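Local coordinates for membrane-associated protein VP24 (Marburg virus - Musoke, Kenya, 1980, PDB 4OR8) that may act as a minor matrix protein of the virion, with a role in viral nucleocapsid assembly and budding, and interacts with the nucleoprotein, at the interface of chains A and B. Coordinates in Å, arbitrary orientation; residue numbers count along the deposited sequence, not the author numbering. Chains: chain A/B, Membrane-associated protein VP24.

Contact 1: the interface of chains A and B. Residues chain A 82-83, 85-86, 89-90, 208; chain B 252-255.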
ATOM      1  N   GLU A  82     -14.010  11.529 -12.206  1.00 44.55           N
ATOM      2  CA  GLU A  82     -13.924  11.323 -10.764  1.00 47.61           C
ATOM      3  C   GLU A  82     -12.589  11.798 -10.199  1.00 45.36           C
ATOM      4  O   GLU A  82     -12.425  11.900  -8.985  1.00 63.56           O
ATOM      5  CB  GLU A  82     -14.129   9.850 -10.411  1.00 54.43           C
ATOM      6  CG  GLU A  82     -12.928   8.972 -10.720  1.00 52.51           C
ATOM      7  CD  GLU A  82     -13.129   7.527 -10.301  1.00 63.09           C
ATOM      8  OE1 GLU A  82     -14.041   7.260  -9.489  1.00 62.07           O
ATOM      9  OE2 GLU A  82     -12.375   6.658 -10.788  1.00 55.75           O
ATOM     10  N   TRP A  83     -11.635  12.082 -11.081  1.00 37.38           N
ATOM     11  CA  TRP A  83     -10.290  12.457 -10.658  1.00 39.53           C
ATOM     12  C   TRP A  83     -10.060  13.961 -10.709  1.00 39.18           C
ATOM     13  O   TRP A  83      -8.963  14.437 -10.419  1.00 38.84           O
ATOM     14  CB  TRP A  83      -9.245  11.756 -11.527  1.00 39.65           C
ATOM     15  CG  TRP A  83      -9.190  10.270 -11.339  1.00 37.85           C
ATOM     16  CD1 TRP A  83      -9.817   9.325 -12.094  1.00 38.03           C
ATOM     17  CD2 TRP A  83      -8.456   9.561 -10.335  1.00 39.40           C
ATOM     18  NE1 TRP A  83      -9.523   8.069 -11.619  1.00 41.64           N
ATOM     19  CE2 TRP A  83      -8.689   8.186 -10.541  1.00 42.03           C
ATOM     20  CE3 TRP A  83      -7.626   9.954  -9.281  1.00 35.65           C
ATOM     21  CZ2 TRP A  83      -8.122   7.204  -9.731  1.00 41.93           C
ATOM     22  CZ3 TRP A  83      -7.064   8.977  -8.478  1.00 38.59           C
ATOM     23  CH2 TRP A  83      -7.315   7.619  -8.708  1.00 41.93           C
ATOM     24  N   GLN A  85     -11.216  16.456  -8.845  1.00 31.22           N
ATOM     25  CA  GLN A  85     -10.944  17.100  -7.565  0.60 36.29           C
ATOM     26  C   GLN A  85      -9.520  16.796  -7.115  1.00 41.69           C
ATOM     27  O   GLN A  85      -8.947  17.518  -6.298  1.00 42.48           O
ATOM     28  CB  GLN A  85     -11.938  16.647  -6.495  0.60 33.34           C
ATOM     29  CG  GLN A  85     -11.791  15.191  -6.090  0.60 45.47           C
ATOM     30  CD  GLN A  85     -12.459  14.884  -4.765  0.60 39.55           C
ATOM     31  OE1 GLN A  85     -13.194  13.904  -4.640  0.60 40.75           O
ATOM     32  NE2 GLN A  85     -12.200  15.718  -3.764  0.60 40.04           N
ATOM     33  N   THR A  86      -8.956  15.717  -7.653  1.00 40.68           N
ATOM     34  CA  THR A  86      -7.583  15.342  -7.352  1.00 36.47           C
ATOM     35  C   THR A  86      -6.645  16.223  -8.170  1.00 31.64           C
ATOM     36  O   THR A  86      -5.634  16.711  -7.661  1.00 35.75           O
ATOM     37  CB  THR A  86      -7.315  13.850  -7.656  1.00 40.02           C
ATOM     38  OG1 THR A  86      -8.190  13.033  -6.869  1.00 43.64           O
ATOM     39  CG2 THR A  86      -5.873  13.488  -7.332  1.00 24.04           C
ATOM     40  N   LEU A  89      -6.915  19.648  -6.440  1.00 37.72           N
ATOM     41  CA  LEU A  89      -6.234  19.736  -5.153  1.00 27.76           C
ATOM     42  C   LEU A  89      -4.731  19.865  -5.361  1.00 37.74           C
ATOM     43  O   LEU A  89      -4.056  20.620  -4.663  1.00 31.23           O
ATOM     44  CB  LEU A  89      -6.546  18.519  -4.284  1.00 34.95           C
ATOM     45  CG  LEU A  89      -5.851  18.483  -2.919  1.00 46.09           C
ATOM     46  CD1 LEU A  89      -6.223  19.706  -2.092  1.00 40.94           C
ATOM     47  CD2 LEU A  89      -6.190  17.198  -2.175  1.00 33.74           C
ATOM     48  N   PHE A  90      -4.217  19.123  -6.337  1.00 36.95           N
ATOM     49  CA  PHE A  90      -2.810  19.195  -6.697  1.00 34.24           C
ATOM     50  C   PHE A  90      -2.654  19.904  -8.033  1.00 36.04           C
ATOM     51  O   PHE A  90      -1.943  19.430  -8.920  1.00 39.14           O
ATOM     52  CB  PHE A  90      -2.207  17.795  -6.774  1.00 34.50           C
ATOM     53  CG  PHE A  90      -2.284  17.035  -5.487  1.00 29.74           C
ATOM     54  CD1 PHE A  90      -3.338  16.173  -5.237  1.00 27.76           C
ATOM     55  CD2 PHE A  90      -1.304  17.191  -4.521  1.00 30.89           C
ATOM     56  CE1 PHE A  90      -3.412  15.474  -4.048  1.00 29.32           C
ATOM     57  CE2 PHE A  90      -1.372  16.495  -3.330  1.00 31.16           C
ATOM     58  CZ  PHE A  90      -2.428  15.635  -3.093  1.00 26.20           C
ATOM     59  N   ASN A 208      -3.260   8.099  -0.526  1.00 24.78           N
ATOM     60  CA  ASN A 208      -3.661   6.708  -0.334  1.00 25.95           C
ATOM     61  C   ASN A 208      -2.672   5.715  -0.930  1.00 25.30           C
ATOM     62  O   ASN A 208      -2.464   4.632  -0.385  1.00 24.88           O
ATOM     63  CB  ASN A 208      -5.053   6.462  -0.920  1.00 28.92           C
ATOM     64  CG  ASN A 208      -6.151   7.100  -0.099  1.00 30.24           C
ATOM     65  OD1 ASN A 208      -6.070   7.162   1.127  1.00 30.48           O
ATOM     66  ND2 ASN A 208      -7.191   7.579  -0.772  1.00 35.34           N
TER
ATOM     67  N   GLY B 252     -12.916  11.281   1.153  1.00 51.15           N
ATOM     68  CA  GLY B 252     -11.674  11.937   0.783  1.00 47.43           C
ATOM     69  C   GLY B 252     -11.424  11.882  -0.711  1.00 50.47           C
ATOM     70  O   GLY B 252     -12.349  12.035  -1.507  1.00 62.15           O
ATOM     71  N   GLN B 253     -10.171  11.663  -1.096  1.00 43.10           N
ATOM     72  CA  GLN B 253      -9.804  11.588  -2.505  0.66 42.86           C
ATOM     73  C   GLN B 253      -9.274  10.201  -2.875  1.00 42.58           C
ATOM     74  O   GLN B 253      -8.660   9.523  -2.049  1.00 33.90           O
ATOM     75  CB  GLN B 253      -8.755  12.647  -2.838  0.66 46.18           C
ATOM     76  CG  GLN B 253      -7.403  12.387  -2.204  0.66 47.57           C
ATOM     77  CD  GLN B 253      -6.263  12.886  -3.059  0.66 42.20           C
ATOM     78  OE1 GLN B 253      -6.475  13.581  -4.052  0.66 48.13           O
ATOM     79  NE2 GLN B 253      -5.042  12.529  -2.682  0.66 42.04           N
ATOM     80  N   PRO B 254      -9.512   9.772  -4.128  1.00 40.96           N
ATOM     81  CA  PRO B 254      -9.085   8.450  -4.600  1.00 44.04           C
ATOM     82  C   PRO B 254      -7.573   8.291  -4.725  1.00 39.41           C
ATOM     83  O   PRO B 254      -7.087   7.160  -4.762  1.00 54.02           O
ATOM     84  CB  PRO B 254      -9.735   8.349  -5.986  1.00 43.71           C
ATOM     85  CG  PRO B 254      -9.939   9.754  -6.409  1.00 39.93           C
ATOM     86  CD  PRO B 254     -10.289  10.487  -5.155  1.00 36.14           C
ATOM     87  N   LEU B 255      -6.839   9.394  -4.795  1.00 40.28           N
ATOM     88  CA  LEU B 255      -5.390   9.312  -4.937  1.00 40.36           C
ATOM     89  C   LEU B 255      -4.732   8.882  -3.630  1.00 50.23           C
ATOM     90  O   LEU B 255      -5.142   9.294  -2.544  1.00 59.85           O
ATOM     91  CB  LEU B 255      -4.811  10.647  -5.396  1.00 35.51           C
ATOM     92  CG  LEU B 255      -3.327  10.605  -5.765  1.00 44.19           C
ATOM     93  CD1 LEU B 255      -3.129   9.776  -7.023  1.00 42.33           C
ATOM     94  CD2 LEU B 255      -2.755  12.006  -5.940  1.00 40.03           C
TER
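The backbone N of A:Asn208 donates to the carbonyl O of B:Leu255 over 3.0 Å, with an angle of 157° at the hydrogen; the donor lies in the carbonyl plane, on a lone pair. The amide of A:Asn208 also leans over the chain B backbone, yet its N-H is not aimed at the carbonyl O of B:Gln253, so that proximity is no hydrogen bond. On the other side of the segment the contact is largely apolar. B:Pro254 lays its CG over one face of the six-membered ring of A:Trp83, 3.9 Å from the centroid and displaced toward the rim, a CH-pi contact. Beside it, the CG2 methyl of A:Thr86 meets CB of B:Leu255 at 3.6 Å; CG2 stands anti to the backbone N (OG1 chi1 -60°), while OG1 makes a weak hydrogen bond to the side-chain OE1 of B:Gln253. The amide of B:Gln253 comes to the ring edge of A:Phe90, where CE1 is 4.0 Å from CD, the two planes turned 35° apart. Helix 84-89 and the 3-10 helix 81-83 on one side and A:Asn208 on the other thus clasp the last modelled residues of chain B, which probably helps hold the two copies together in this crystal dimer.

Contact 2: the interface of chains A and B. Residues chain A 192-195; chain B 16-18.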
ATOM      1  N   SER A 192       1.548  16.534   5.333  1.00 30.82           N
ATOM      2  CA  SER A 192       2.730  16.866   4.550  1.00 24.08           C
ATOM      3  C   SER A 192       3.941  17.243   5.392  1.00 29.77           C
ATOM      4  O   SER A 192       3.812  17.818   6.471  1.00 31.25           O
ATOM      5  CB  SER A 192       2.422  17.983   3.554  1.00 21.66           C
ATOM      6  OG  SER A 192       1.769  17.471   2.408  1.00 35.11           O
ATOM      7  N   ILE A 193       5.118  16.902   4.876  1.00 25.64           N
ATOM      8  CA  ILE A 193       6.378  17.327   5.462  1.00 32.36           C
ATOM      9  C   ILE A 193       7.078  18.268   4.493  1.00 30.42           C
ATOM     10  O   ILE A 193       7.401  17.887   3.368  1.00 34.44           O
ATOM     11  CB  ILE A 193       7.299  16.132   5.761  1.00 30.27           C
ATOM     12  CG1 ILE A 193       6.667  15.233   6.818  1.00 33.35           C
ATOM     13  CG2 ILE A 193       8.652  16.610   6.249  1.00 25.47           C
ATOM     14  CD1 ILE A 193       6.383  15.951   8.110  1.00 52.09           C
ATOM     15  N   GLU A 194       7.304  19.501   4.927  1.00 34.37           N
ATOM     16  CA  GLU A 194       7.973  20.484   4.086  1.00 40.96           C
ATOM     17  C   GLU A 194       9.384  20.762   4.578  1.00 38.32           C
ATOM     18  O   GLU A 194       9.647  20.744   5.777  1.00 48.09           O
ATOM     19  CB  GLU A 194       7.176  21.788   4.041  1.00 46.57           C
ATOM     20  CG  GLU A 194       5.808  21.658   3.405  1.00 49.75           C
ATOM     21  CD  GLU A 194       5.179  23.005   3.117  1.00 54.32           C
ATOM     22  OE1 GLU A 194       5.927  24.001   3.008  1.00 61.02           O
ATOM     23  OE2 GLU A 194       3.938  23.069   3.003  1.00 55.70           O
ATOM     24  N   ILE A 195      10.290  21.017   3.642  1.00 35.88           N
ATOM     25  CA  ILE A 195      11.653  21.400   3.985  1.00 45.30           C
ATOM     26  C   ILE A 195      12.194  22.413   2.978  1.00 44.96           C
ATOM     27  O   ILE A 195      12.211  22.165   1.771  1.00 39.92           O
ATOM     28  CB  ILE A 195      12.587  20.171   4.092  1.00 48.48           C
ATOM     29  CG1 ILE A 195      14.034  20.612   4.325  1.00 39.73           C
ATOM     30  CG2 ILE A 195      12.472  19.284   2.857  1.00 40.37           C
ATOM     31  CD1 ILE A 195      14.279  21.198   5.699  1.00 44.59           C
TER
ATOM     32  N   ALA B  16      12.831  21.010   8.782  1.00 66.31           N
ATOM     33  CA  ALA B  16      11.567  20.472   8.292  1.00 59.02           C
ATOM     34  C   ALA B  16      10.520  20.403   9.402  1.00 58.79           C
ATOM     35  O   ALA B  16      10.859  20.271  10.579  1.00 55.23           O
ATOM     36  CB  ALA B  16      11.781  19.099   7.675  1.00 45.19           C
ATOM     37  N   GLU B  17       9.248  20.493   9.022  1.00 46.52           N
ATOM     38  CA  GLU B  17       8.159  20.453   9.992  1.00 57.89           C
ATOM     39  C   GLU B  17       6.852  19.958   9.375  1.00 58.19           C
ATOM     40  O   GLU B  17       6.649  20.045   8.164  1.00 45.60           O
ATOM     41  CB  GLU B  17       7.947  21.837  10.617  1.00 60.85           C
ATOM     42  CG  GLU B  17       7.114  22.791   9.770  1.00 59.53           C
ATOM     43  CD  GLU B  17       7.750  23.105   8.430  1.00 66.63           C
ATOM     44  OE1 GLU B  17       8.990  22.990   8.314  1.00 72.64           O
ATOM     45  OE2 GLU B  17       7.010  23.464   7.490  1.00 63.75           O
ATOM     46  N   LEU B  18       5.970  19.437  10.224  1.00 57.16           N
ATOM     47  CA  LEU B  18       4.659  18.974   9.790  1.00 48.27           C
ATOM     48  C   LEU B  18       3.759  20.161   9.485  1.00 53.67           C
ATOM     49  O   LEU B  18       3.710  21.123  10.252  1.00 63.59           O
ATOM     50  CB  LEU B  18       4.005  18.107  10.869  1.00 36.93           C
ATOM     51  CG  LEU B  18       4.525  16.686  11.103  1.00 40.46           C
ATOM     52  CD1 LEU B  18       5.852  16.680  11.852  1.00 57.20           C
ATOM     53  CD2 LEU B  18       3.485  15.867  11.848  1.00 44.98           C
TER
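B:Ala16 and B:Glu17 hide most surface here, 55 and 46 Å², followed by A:Glu194 and A:Ile193 with 41 Å² each, and the main chains pair as antiparallel strands. The N of B:Glu17 donates to the carbonyl O of A:Glu194 over 3.3 Å, approaching nearly along the C=O axis at a C=O...N angle of 160°. The return bond, from the N of A:Glu194 to the O of B:Glu17, is also 3.3 Å long and weak. Side chains of facing residues emerge on the same face of this small ladder. On one face, B:Glu17 places CG between its backbone N and carbonyl carbon (chi1 82°) and bends again at the next bond, which folds the carboxylate back toward chain A and brings OE2 to 3.8 Å from CB of A:Glu194. The A:Glu194 chain runs extended beyond CG, and its OE1 stays 4.6 Å from OE2 of B:Glu17; if both are ionised, the like charges would weaken rather than aid the pairing. The opposite face is apolar. There CB of B:Ala16 meets the CD1 methyl of A:Ile195 at 3.8 Å, and A:Ile193 lies alongside B:Leu18, pointing the same way, with CD1 at 3.6 Å from CG. In the fold, the N-terminal strand 17-19 of one copy thereby lines up against strand 192-197 of the other, extending its sheet across the chain boundary.

Contact 3: the interface of chains A and B. Residues chain A 241, 244-245, 253-255; chain B 183, 208.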
ATOM      1  N   ALA A 241       4.753   0.626  -0.162  1.00 22.43           N
ATOM      2  CA  ALA A 241       5.435  -0.637   0.102  1.00 23.23           C
ATOM      3  C   ALA A 241       6.951  -0.476   0.162  1.00 27.78           C
ATOM      4  O   ALA A 241       7.631  -1.198   0.893  1.00 31.91           O
ATOM      5  CB  ALA A 241       5.054  -1.669  -0.946  1.00 29.45           C
ATOM      6  N   ARG A 244       7.440   0.989   3.701  1.00 30.64           N
ATOM      7  CA  ARG A 244       6.837   0.152   4.738  1.00 30.62           C
ATOM      8  C   ARG A 244       7.787  -0.972   5.130  1.00 29.24           C
ATOM      9  O   ARG A 244       7.986  -1.254   6.311  1.00 26.67           O
ATOM     10  CB  ARG A 244       5.506  -0.426   4.252  1.00 18.54           C
ATOM     11  CG  ARG A 244       4.856  -1.418   5.207  1.00 26.96           C
ATOM     12  CD  ARG A 244       4.115  -0.719   6.332  1.00 26.07           C
ATOM     13  NE  ARG A 244       3.015   0.094   5.824  1.00 22.02           N
ATOM     14  CZ  ARG A 244       2.180   0.788   6.589  1.00 17.60           C
ATOM     15  NH1 ARG A 244       2.310   0.770   7.909  1.00 22.33           N
ATOM     16  NH2 ARG A 244       1.211   1.501   6.033  1.00 21.24           N
ATOM     17  N   GLU A 245       8.386  -1.588   4.119  1.00 30.45           N
ATOM     18  CA  GLU A 245       9.357  -2.658   4.305  1.00 29.99           C
ATOM     19  C   GLU A 245      10.537  -2.210   5.164  1.00 35.54           C
ATOM     20  O   GLU A 245      11.118  -3.007   5.896  1.00 34.32           O
ATOM     21  CB  GLU A 245       9.854  -3.128   2.938  1.00 31.86           C
ATOM     22  CG  GLU A 245      10.881  -4.241   2.978  1.00 33.51           C
ATOM     23  CD  GLU A 245      11.231  -4.741   1.591  1.00 47.66           C
ATOM     24  OE1 GLU A 245      10.569  -4.312   0.621  1.00 47.15           O
ATOM     25  OE2 GLU A 245      12.169  -5.559   1.469  1.00 53.43           O
ATOM     26  N   GLN A 253      10.396  -9.301   5.968  1.00 36.07           N
ATOM     27  CA  GLN A 253      10.435  -9.963   4.669  1.00 30.76           C
ATOM     28  C   GLN A 253       9.888  -9.044   3.572  1.00 35.46           C
ATOM     29  O   GLN A 253       8.981  -8.250   3.819  1.00 31.26           O
ATOM     30  CB  GLN A 253       9.667 -11.289   4.734  1.00 42.93           C
ATOM     31  CG  GLN A 253       8.212 -11.154   5.132  1.00 36.13           C
ATOM     32  CD  GLN A 253       7.308 -10.948   3.938  1.00 37.34           C
ATOM     33  OE1 GLN A 253       7.424 -11.651   2.935  1.00 39.30           O
ATOM     34  NE2 GLN A 253       6.408  -9.975   4.033  1.00 32.66           N
ATOM     35  N   PRO A 254      10.442  -9.152   2.355  1.00 37.39           N
ATOM     36  CA  PRO A 254      10.215  -8.186   1.271  1.00 39.15           C
ATOM     37  C   PRO A 254       8.766  -8.011   0.813  1.00 31.65           C
ATOM     38  O   PRO A 254       8.397  -6.908   0.417  1.00 40.79           O
ATOM     39  CB  PRO A 254      11.065  -8.742   0.122  1.00 32.96           C
ATOM     40  CG  PRO A 254      11.269 -10.178   0.454  1.00 35.06           C
ATOM     41  CD  PRO A 254      11.360 -10.224   1.940  1.00 32.23           C
ATOM     42  N   LEU A 255       7.966  -9.069   0.855  1.00 34.73           N
ATOM     43  CA  LEU A 255       6.593  -8.980   0.368  1.00 27.24           C
ATOM     44  C   LEU A 255       5.755  -8.028   1.218  1.00 47.49           C
ATOM     45  O   LEU A 255       5.924  -7.942   2.436  1.00 48.30           O
ATOM     46  CB  LEU A 255       5.939 -10.362   0.328  1.00 22.31           C
ATOM     47  CG  LEU A 255       4.565 -10.410  -0.344  1.00 30.84           C
ATOM     48  CD1 LEU A 255       4.690 -10.053  -1.813  1.00 26.04           C
ATOM     49  CD2 LEU A 255       3.904 -11.772  -0.172  1.00 21.31           C
TER
ATOM     50  N   VAL B 183       2.039  -5.855   9.785  1.00 18.31           N
ATOM     51  CA  VAL B 183       2.670  -6.642   8.741  1.00 21.11           C
ATOM     52  C   VAL B 183       3.378  -7.804   9.428  1.00 18.85           C
ATOM     53  O   VAL B 183       3.724  -7.704  10.604  1.00 20.95           O
ATOM     54  CB  VAL B 183       3.675  -5.788   7.943  1.00 13.95           C
ATOM     55  CG1 VAL B 183       4.239  -6.565   6.770  1.00 26.43           C
ATOM     56  CG2 VAL B 183       3.000  -4.530   7.445  1.00 15.73           C
ATOM     57  N   ASN B 208       3.675  -6.062   3.227  1.00 18.73           N
ATOM     58  CA  ASN B 208       4.127  -4.720   2.883  1.00 23.41           C
ATOM     59  C   ASN B 208       3.354  -4.110   1.717  1.00 26.88           C
ATOM     60  O   ASN B 208       3.174  -2.892   1.649  1.00 26.04           O
ATOM     61  CB  ASN B 208       5.624  -4.719   2.567  1.00 31.71           C
ATOM     62  CG  ASN B 208       6.479  -4.946   3.794  1.00 30.58           C
ATOM     63  OD1 ASN B 208       6.130  -4.519   4.894  1.00 23.81           O
ATOM     64  ND2 ASN B 208       7.610  -5.621   3.611  1.00 30.43           N
TER
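B:Asn208 is wedged between the end of helix 240-244 and the C-terminal segment of chain A, hiding 106 Å², far more than any other residue here. Its CG sits beside its own backbone N, anti to the carbonyl carbon (chi1 -70°), which turns the amide inward between A:Glu245 and the A:Gln253 to A:Leu255 stretch. On the A:Glu245 side, CB comes to 3.4 Å from ND2 and CA to 3.7 Å from CG of B:Asn208; the two side chains cross at about a right angle. At the helix, the CB methyl of A:Ala241 lies 3.4 Å from the backbone O of B:Asn208, and CG of A:Arg244 touches the amide OD1 at the same distance of 3.4 Å. The amide ND2 is close to the carbonyl oxygens of A:Gln253 and A:Leu255, but its N-H groups point elsewhere, so these approaches are not hydrogen bonds as modelled, and packing probably contributes most to holding the amide. The looser margin is formed by A:Arg244, whose chain bends at chi2 and again at chi3, and B:Val183; their nearest pair, CD and CG2, is 4.1 Å apart. In the tight part, the carbonyl O of A:Leu255 accepts from the backbone N of B:Asn208 at 3.0 Å, in the carbonyl plane on a lone pair, and through a bent bond (116° at the hydrogen) from NE2 of A:Gln253, tilted 32° from that plane.

Contacts 1 and 3 are about 25 Å apart between the centres of their C-alpha atoms and draw on the same elements with the chains exchanged: in each, residue 208 of one copy receives residues 253-255 of the other. Contact 1 shows the 81-90 side and contact 3 the 240-245 side of sites that the two-fold makes equivalent. Contact 2 lies about 21 Å from contact 1 and 25 Å from contact 3, and uses the other chain terminus. Both termini therefore reach across the interface. This exchange probably holds the crystal pair together, but the structure alone does not show which oligomer, if any, forms in the virion.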